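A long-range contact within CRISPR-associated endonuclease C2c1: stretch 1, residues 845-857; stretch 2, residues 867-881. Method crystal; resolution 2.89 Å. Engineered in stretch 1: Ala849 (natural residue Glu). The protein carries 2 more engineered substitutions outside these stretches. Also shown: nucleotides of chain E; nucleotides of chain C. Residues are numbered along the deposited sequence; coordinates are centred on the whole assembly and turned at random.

Stretch 1, residues 845-857: LILLAELSEYQFN
Stretch 2 (867-881) QLMQWSHRGVFQELI

Leu868 (m, t) lies at the apolar centre, its CA-to-CB bond toward stretch 1. Its CD2 sits 3.6 Å from the centroid of the Tyr854 ring (chi1 t), 14° off the normal, a CH-pi contact; N3 of DG4 of chain E covers the opposite face, so the ring is sandwiched between protein and nucleotide. Phe856, chi1 -24° and between wells, bends its ring to the helix: CD1 is 3.6 Å from Leu868 CB, and selenomethionine Met869 (m, t, m) lays CG over one face, 3.8 Å from the ring centroid. Trp871 (chi1 t, chi2 15°) extends the cluster, CZ3 4.0 Å from Tyr854 CE1 and CH2 3.7 Å from Leu851 CD1.

The second apolar patch joins the strand that runs from Leu845 to the helix that starts at His873; the two run nearly antiparallel (155°) with axes 10.7 Å apart. Alternation along the strand turns Ile846 and Leu848 (both m, t) toward the helix and leaves Leu845 and Leu847 (both t, p) out of reach. Leu848 CD1 meets the ring edge of Phe877 (chi1 t) at CD1, 3.4 Å, and Leu880 CD1 at 3.6 Å. In register, Ile846 CA lies 9.2 Å from Leu880 CA, Leu848 CA 8.1 Å from Phe877 CA, Ser852 CA 7.1 Å from Arg874 CA, and Phe856 CA 6.7 Å from Leu868 CA.

Between the patches, a type I turn from Leu851 to Tyr854 is closed by Tyr854 N to Leu851 O, 3.1 Å. The same carbonyl accepts the sole hydrogen bond between the stretches, from His873 NE2 (chi1 p, chi2 -98°) to Leu851 O, 2.9 Å at 145°; Leu851 CD1 covers one face of the imidazole.

At the polar edge, Arg874 (m, m, m) lays its guanidinium face against Ser852, CZ to CB 3.7 Å. Ser872, with positive phi (45°/68°), separates the two helices, and Gly875 N donates to OP1 of DG14 of chain C, 3.2 Å.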

# COMPACT_ATOMS: atom_id res chain seq x y z
N LEU A 845 -17.57 -12.83 9.69
CA LEU A 845 -17.20 -11.81 8.72
C LEU A 845 -16.56 -10.63 9.43
O LEU A 845 -17.01 -10.21 10.50
CB LEU A 845 -18.43 -11.34 7.93
CG LEU A 845 -18.33 -10.08 7.07
CD1 LEU A 845 -17.28 -10.24 5.98
CD2 LEU A 845 -19.68 -9.77 6.46
N ILE A 846 -15.49 -10.10 8.83
CA ILE A 846 -14.86 -8.85 9.25
C ILE A 846 -15.21 -7.80 8.21
O ILE A 846 -14.84 -7.94 7.03
CB ILE A 846 -13.34 -9.00 9.40
CG1 ILE A 846 -13.01 -9.93 10.56
CG2 ILE A 846 -12.68 -7.65 9.61
CD1 ILE A 846 -11.55 -10.29 10.61
N LEU A 847 -15.91 -6.76 8.63
CA LEU A 847 -16.43 -5.74 7.71
C LEU A 847 -15.59 -4.47 7.85
O LEU A 847 -15.72 -3.74 8.83
CB LEU A 847 -17.90 -5.46 8.00
CG LEU A 847 -18.59 -4.55 6.98
CD1 LEU A 847 -18.55 -5.18 5.61
CD2 LEU A 847 -20.01 -4.25 7.39
N LEU A 848 -14.75 -4.22 6.86
CA LEU A 848 -13.94 -3.01 6.82
C LEU A 848 -14.63 -1.93 5.99
O LEU A 848 -15.63 -2.17 5.32
CB LEU A 848 -12.56 -3.31 6.24
CG LEU A 848 -11.65 -4.23 7.04
CD1 LEU A 848 -10.50 -4.65 6.16
CD2 LEU A 848 -11.13 -3.48 8.23
N ALA A 849 -14.08 -0.73 6.04
CA ALA A 849 -14.56 0.33 5.17
C ALA A 849 -13.92 0.20 3.80
O ALA A 849 -12.74 -0.14 3.67
CB ALA A 849 -14.26 1.71 5.77
N GLU A 850 -14.72 0.46 2.77
CA GLU A 850 -14.24 0.45 1.39
C GLU A 850 -13.43 1.72 1.15
O GLU A 850 -13.99 2.80 0.97
CB GLU A 850 -15.41 0.33 0.42
CG GLU A 850 -15.08 0.64 -1.01
CD GLU A 850 -13.87 -0.12 -1.47
OE1 GLU A 850 -13.76 -1.31 -1.12
OE2 GLU A 850 -13.01 0.48 -2.15
N LEU A 851 -12.10 1.60 1.17
CA LEU A 851 -11.22 2.76 1.01
C LEU A 851 -10.21 2.56 -0.11
O LEU A 851 -9.11 3.12 -0.07
CB LEU A 851 -10.51 3.09 2.31
CG LEU A 851 -11.40 3.41 3.50
CD1 LEU A 851 -10.55 3.79 4.70
CD2 LEU A 851 -12.38 4.52 3.15
N SER A 852 -10.55 1.76 -1.12
CA SER A 852 -9.62 1.54 -2.22
C SER A 852 -9.33 2.82 -2.97
O SER A 852 -8.21 3.00 -3.47
CB SER A 852 -10.17 0.48 -3.17
OG SER A 852 -11.37 0.93 -3.77
N GLU A 853 -10.30 3.73 -3.08
CA GLU A 853 -10.07 4.97 -3.81
C GLU A 853 -9.38 6.03 -2.97
O GLU A 853 -9.02 7.08 -3.50
CB GLU A 853 -11.40 5.52 -4.34
CG GLU A 853 -12.26 4.49 -5.05
CD GLU A 853 -13.54 5.09 -5.59
OE1 GLU A 853 -13.48 5.74 -6.66
OE2 GLU A 853 -14.59 4.93 -4.94
N TYR A 854 -9.19 5.79 -1.67
CA TYR A 854 -8.47 6.72 -0.81
C TYR A 854 -6.97 6.47 -0.96
O TYR A 854 -6.28 5.94 -0.08
CB TYR A 854 -8.92 6.57 0.64
CG TYR A 854 -8.56 7.74 1.52
CD1 TYR A 854 -8.67 7.66 2.90
CD2 TYR A 854 -8.12 8.93 0.96
CE1 TYR A 854 -8.34 8.73 3.70
CE2 TYR A 854 -7.79 10.01 1.76
CZ TYR A 854 -7.90 9.90 3.13
OH TYR A 854 -7.57 10.97 3.93
N GLN A 855 -6.46 6.86 -2.12
CA GLN A 855 -5.07 6.62 -2.51
C GLN A 855 -4.26 7.90 -2.40
O GLN A 855 -4.79 9.00 -2.24
CB GLN A 855 -5.00 6.07 -3.93
CG GLN A 855 -5.90 4.88 -4.19
CD GLN A 855 -6.01 4.55 -5.66
OE1 GLN A 855 -5.24 5.06 -6.49
NE2 GLN A 855 -6.98 3.71 -6.01
N PHE A 856 -2.94 7.74 -2.49
CA PHE A 856 -2.08 8.90 -2.61
C PHE A 856 -2.29 9.52 -3.98
O PHE A 856 -2.35 8.82 -4.99
CB PHE A 856 -0.61 8.52 -2.43
CG PHE A 856 -0.39 7.27 -1.63
CD1 PHE A 856 -0.73 7.21 -0.30
CD2 PHE A 856 0.18 6.15 -2.23
CE1 PHE A 856 -0.52 6.06 0.43
CE2 PHE A 856 0.39 5.00 -1.50
CZ PHE A 856 0.05 4.95 -0.17
N ASN A 857 -2.41 10.84 -4.01
CA ASN A 857 -2.74 11.55 -5.23
C ASN A 857 -2.11 12.93 -5.16
O ASN A 857 -2.05 13.54 -4.08
CB ASN A 857 -4.26 11.65 -5.43
CG ASN A 857 -4.64 12.09 -6.83
OD1 ASN A 857 -3.82 12.08 -7.74
ND2 ASN A 857 -5.89 12.49 -7.00
N GLN A 867 0.37 11.12 5.56
CA GLN A 867 -0.36 10.34 6.55
C GLN A 867 -0.92 9.06 5.95
O GLN A 867 -0.93 8.02 6.60
CB GLN A 867 -1.49 11.17 7.16
CG GLN A 867 -1.04 12.32 8.02
CD GLN A 867 -2.21 13.15 8.51
OE1 GLN A 867 -3.35 12.67 8.53
NE2 GLN A 867 -1.95 14.40 8.88
N LEU A 868 -1.38 9.13 4.70
CA LEU A 868 -1.90 7.94 4.04
C LEU A 868 -0.84 6.86 3.91
O LEU A 868 -1.16 5.67 3.88
CB LEU A 868 -2.45 8.30 2.66
CG LEU A 868 -3.84 8.93 2.69
CD1 LEU A 868 -4.26 9.32 1.29
CD2 LEU A 868 -4.85 7.98 3.30
N MSE A 869 0.43 7.25 3.84
CA MSE A 869 1.52 6.31 3.75
C MSE A 869 1.91 5.81 5.13
O MSE A 869 2.21 4.63 5.31
CB MSE A 869 2.71 6.94 3.05
CG MSE A 869 2.66 6.79 1.54
SE MSE A 869 4.00 7.88 0.68
CE MSE A 869 3.49 9.54 1.50
N GLN A 870 1.91 6.71 6.11
CA GLN A 870 2.04 6.29 7.50
C GLN A 870 0.94 5.30 7.86
O GLN A 870 1.19 4.22 8.41
CB GLN A 870 1.98 7.50 8.44
CG GLN A 870 3.11 8.48 8.26
CD GLN A 870 3.22 9.44 9.43
OE1 GLN A 870 3.98 9.21 10.36
NE2 GLN A 870 2.43 10.51 9.38
N TRP A 871 -0.31 5.66 7.53
CA TRP A 871 -1.45 4.79 7.76
C TRP A 871 -1.31 3.49 6.98
O TRP A 871 -1.29 2.39 7.55
CB TRP A 871 -2.74 5.52 7.38
CG TRP A 871 -3.99 4.89 7.90
CD1 TRP A 871 -4.08 3.94 8.88
CD2 TRP A 871 -5.33 5.15 7.47
NE1 TRP A 871 -5.40 3.61 9.09
CE2 TRP A 871 -6.18 4.34 8.23
CE3 TRP A 871 -5.88 6.01 6.51
CZ2 TRP A 871 -7.56 4.35 8.07
CZ3 TRP A 871 -7.25 6.01 6.35
CH2 TRP A 871 -8.08 5.19 7.12
N SER A 872 -1.18 3.61 5.66
CA SER A 872 -1.16 2.48 4.72
C SER A 872 -2.26 1.47 5.06
O SER A 872 -2.02 0.35 5.49
CB SER A 872 0.23 1.83 4.70
OG SER A 872 0.61 1.38 5.98
N HIS A 873 -3.50 1.93 4.84
CA HIS A 873 -4.65 1.10 5.18
C HIS A 873 -4.80 -0.07 4.22
O HIS A 873 -5.25 -1.15 4.63
CB HIS A 873 -5.92 1.95 5.20
CG HIS A 873 -6.28 2.55 3.87
ND1 HIS A 873 -5.97 3.86 3.55
CD2 HIS A 873 -6.93 2.05 2.80
CE1 HIS A 873 -6.41 4.12 2.33
NE2 HIS A 873 -6.99 3.04 1.86
N ARG A 874 -4.46 0.13 2.94
CA ARG A 874 -4.54 -0.97 1.98
C ARG A 874 -3.59 -2.10 2.35
O ARG A 874 -3.91 -3.28 2.17
CB ARG A 874 -4.26 -0.47 0.57
CG ARG A 874 -5.33 0.47 0.05
CD ARG A 874 -6.67 -0.22 -0.02
NE ARG A 874 -6.80 -1.08 -1.20
CZ ARG A 874 -7.85 -1.87 -1.44
NH1 ARG A 874 -8.86 -1.90 -0.58
NH2 ARG A 874 -7.88 -2.62 -2.53
N GLY A 875 -2.41 -1.76 2.88
CA GLY A 875 -1.54 -2.78 3.44
C GLY A 875 -2.20 -3.55 4.57
O GLY A 875 -2.08 -4.77 4.65
N VAL A 876 -2.90 -2.84 5.45
CA VAL A 876 -3.64 -3.51 6.53
C VAL A 876 -4.69 -4.43 5.94
O VAL A 876 -4.89 -5.56 6.41
CB VAL A 876 -4.27 -2.48 7.48
CG1 VAL A 876 -5.00 -3.18 8.61
CG2 VAL A 876 -3.22 -1.53 8.04
N PHE A 877 -5.37 -3.97 4.89
CA PHE A 877 -6.43 -4.76 4.27
C PHE A 877 -5.88 -6.02 3.62
O PHE A 877 -6.48 -7.09 3.72
CB PHE A 877 -7.15 -3.88 3.24
CG PHE A 877 -8.17 -4.61 2.41
CD1 PHE A 877 -9.35 -5.07 2.98
CD2 PHE A 877 -7.97 -4.79 1.05
CE1 PHE A 877 -10.29 -5.72 2.21
CE2 PHE A 877 -8.91 -5.44 0.28
CZ PHE A 877 -10.07 -5.91 0.86
N GLN A 878 -4.71 -5.92 2.97
CA GLN A 878 -4.14 -7.10 2.33
C GLN A 878 -3.57 -8.06 3.37
O GLN A 878 -3.66 -9.28 3.19
CB GLN A 878 -3.05 -6.69 1.34
CG GLN A 878 -3.55 -5.86 0.16
CD GLN A 878 -4.54 -6.59 -0.72
OE1 GLN A 878 -4.61 -7.82 -0.72
NE2 GLN A 878 -5.31 -5.83 -1.49
N GLU A 879 -2.99 -7.54 4.45
CA GLU A 879 -2.48 -8.42 5.49
C GLU A 879 -3.62 -9.13 6.21
O GLU A 879 -3.43 -10.25 6.69
CB GLU A 879 -1.63 -7.63 6.49
CG GLU A 879 -0.88 -8.50 7.49
CD GLU A 879 0.16 -9.41 6.85
OE1 GLU A 879 0.37 -10.54 7.36
OE2 GLU A 879 0.79 -9.01 5.84
N LEU A 880 -4.80 -8.51 6.27
CA LEU A 880 -5.95 -9.17 6.87
C LEU A 880 -6.39 -10.37 6.04
O LEU A 880 -6.64 -11.45 6.59
CB LEU A 880 -7.11 -8.18 7.01
CG LEU A 880 -7.26 -7.52 8.37
CD1 LEU A 880 -8.52 -6.68 8.40
CD2 LEU A 880 -7.28 -8.57 9.46
N ILE A 881 -6.49 -10.19 4.72
CA ILE A 881 -6.91 -11.29 3.86
C ILE A 881 -5.93 -12.44 3.94
O ILE A 881 -6.32 -13.62 3.94
CB ILE A 881 -7.08 -10.78 2.41
CG1 ILE A 881 -8.10 -9.63 2.39
CG2 ILE A 881 -7.50 -11.91 1.49
CD1 ILE A 881 -8.48 -9.17 1.01
P DG E 4 -16.25 10.81 5.59
OP1 DG E 4 -17.32 10.30 6.47
OP2 DG E 4 -15.76 12.20 5.76
O5' DG E 4 -15.01 9.83 5.74
C5' DG E 4 -15.20 8.43 5.64
C4' DG E 4 -13.88 7.75 5.40
O4' DG E 4 -13.50 7.92 4.02
C3' DG E 4 -12.73 8.32 6.20
O3' DG E 4 -12.66 7.66 7.46
C2' DG E 4 -11.52 8.00 5.33
C1' DG E 4 -12.10 8.05 3.92
N9 DG E 4 -11.79 9.28 3.20
C8 DG E 4 -11.58 10.53 3.73
N7 DG E 4 -11.32 11.44 2.83
C5 DG E 4 -11.36 10.75 1.63
C6 DG E 4 -11.16 11.21 0.30
O6 DG E 4 -10.89 12.35 -0.08
N1 DG E 4 -11.30 10.17 -0.63
C2 DG E 4 -11.59 8.86 -0.31
N2 DG E 4 -11.68 8.00 -1.34
N3 DG E 4 -11.78 8.43 0.93
C4 DG E 4 -11.65 9.42 1.84
P DG C 14 0.00 0.72 1.31
OP1 DG C 14 -1.32 1.11 1.83
OP2 DG C 14 0.71 -0.44 1.89
O5' DG C 14 -0.18 0.43 -0.25
C5' DG C 14 -0.92 1.33 -1.05
C4' DG C 14 -1.16 0.74 -2.43
O4' DG C 14 0.05 0.82 -3.22
C3' DG C 14 -1.59 -0.73 -2.44
O3' DG C 14 -2.81 -0.87 -3.15
C2' DG C 14 -0.43 -1.45 -3.14
C1' DG C 14 0.16 -0.34 -4.00
N9 DG C 14 1.57 -0.53 -4.34
C8 DG C 14 2.62 -0.66 -3.46
N7 DG C 14 3.78 -0.81 -4.04
C5 DG C 14 3.49 -0.77 -5.40
C6 DG C 14 4.35 -0.87 -6.52
O6 DG C 14 5.57 -1.02 -6.54
N1 DG C 14 3.65 -0.77 -7.71
C2 DG C 14 2.29 -0.60 -7.82
N2 DG C 14 1.81 -0.53 -9.06
N3 DG C 14 1.47 -0.50 -6.78
C4 DG C 14 2.13 -0.59 -5.60
P DG E 5 -12.48 8.51 8.81
OP1 DG E 5 -12.80 7.58 9.91
OP2 DG E 5 -13.23 9.78 8.68
O5' DG E 5 -10.92 8.87 8.83
C5' DG E 5 -9.96 7.83 8.99
C4' DG E 5 -8.55 8.36 8.78
O4' DG E 5 -8.46 8.98 7.48
C3' DG E 5 -8.11 9.43 9.77
O3' DG E 5 -7.53 8.81 10.91
C2' DG E 5 -7.06 10.19 8.96
C1' DG E 5 -7.61 10.10 7.54
N9 DG E 5 -8.39 11.27 7.16
C8 DG E 5 -9.76 11.37 7.08
N7 DG E 5 -10.18 12.55 6.73
C5 DG E 5 -9.01 13.28 6.57
C6 DG E 5 -8.83 14.63 6.20
O6 DG E 5 -9.69 15.47 5.92
N1 DG E 5 -7.48 14.98 6.15
C2 DG E 5 -6.44 14.13 6.44
N2 DG E 5 -5.20 14.65 6.35
N3 DG E 5 -6.60 12.86 6.80
C4 DG E 5 -7.90 12.51 6.84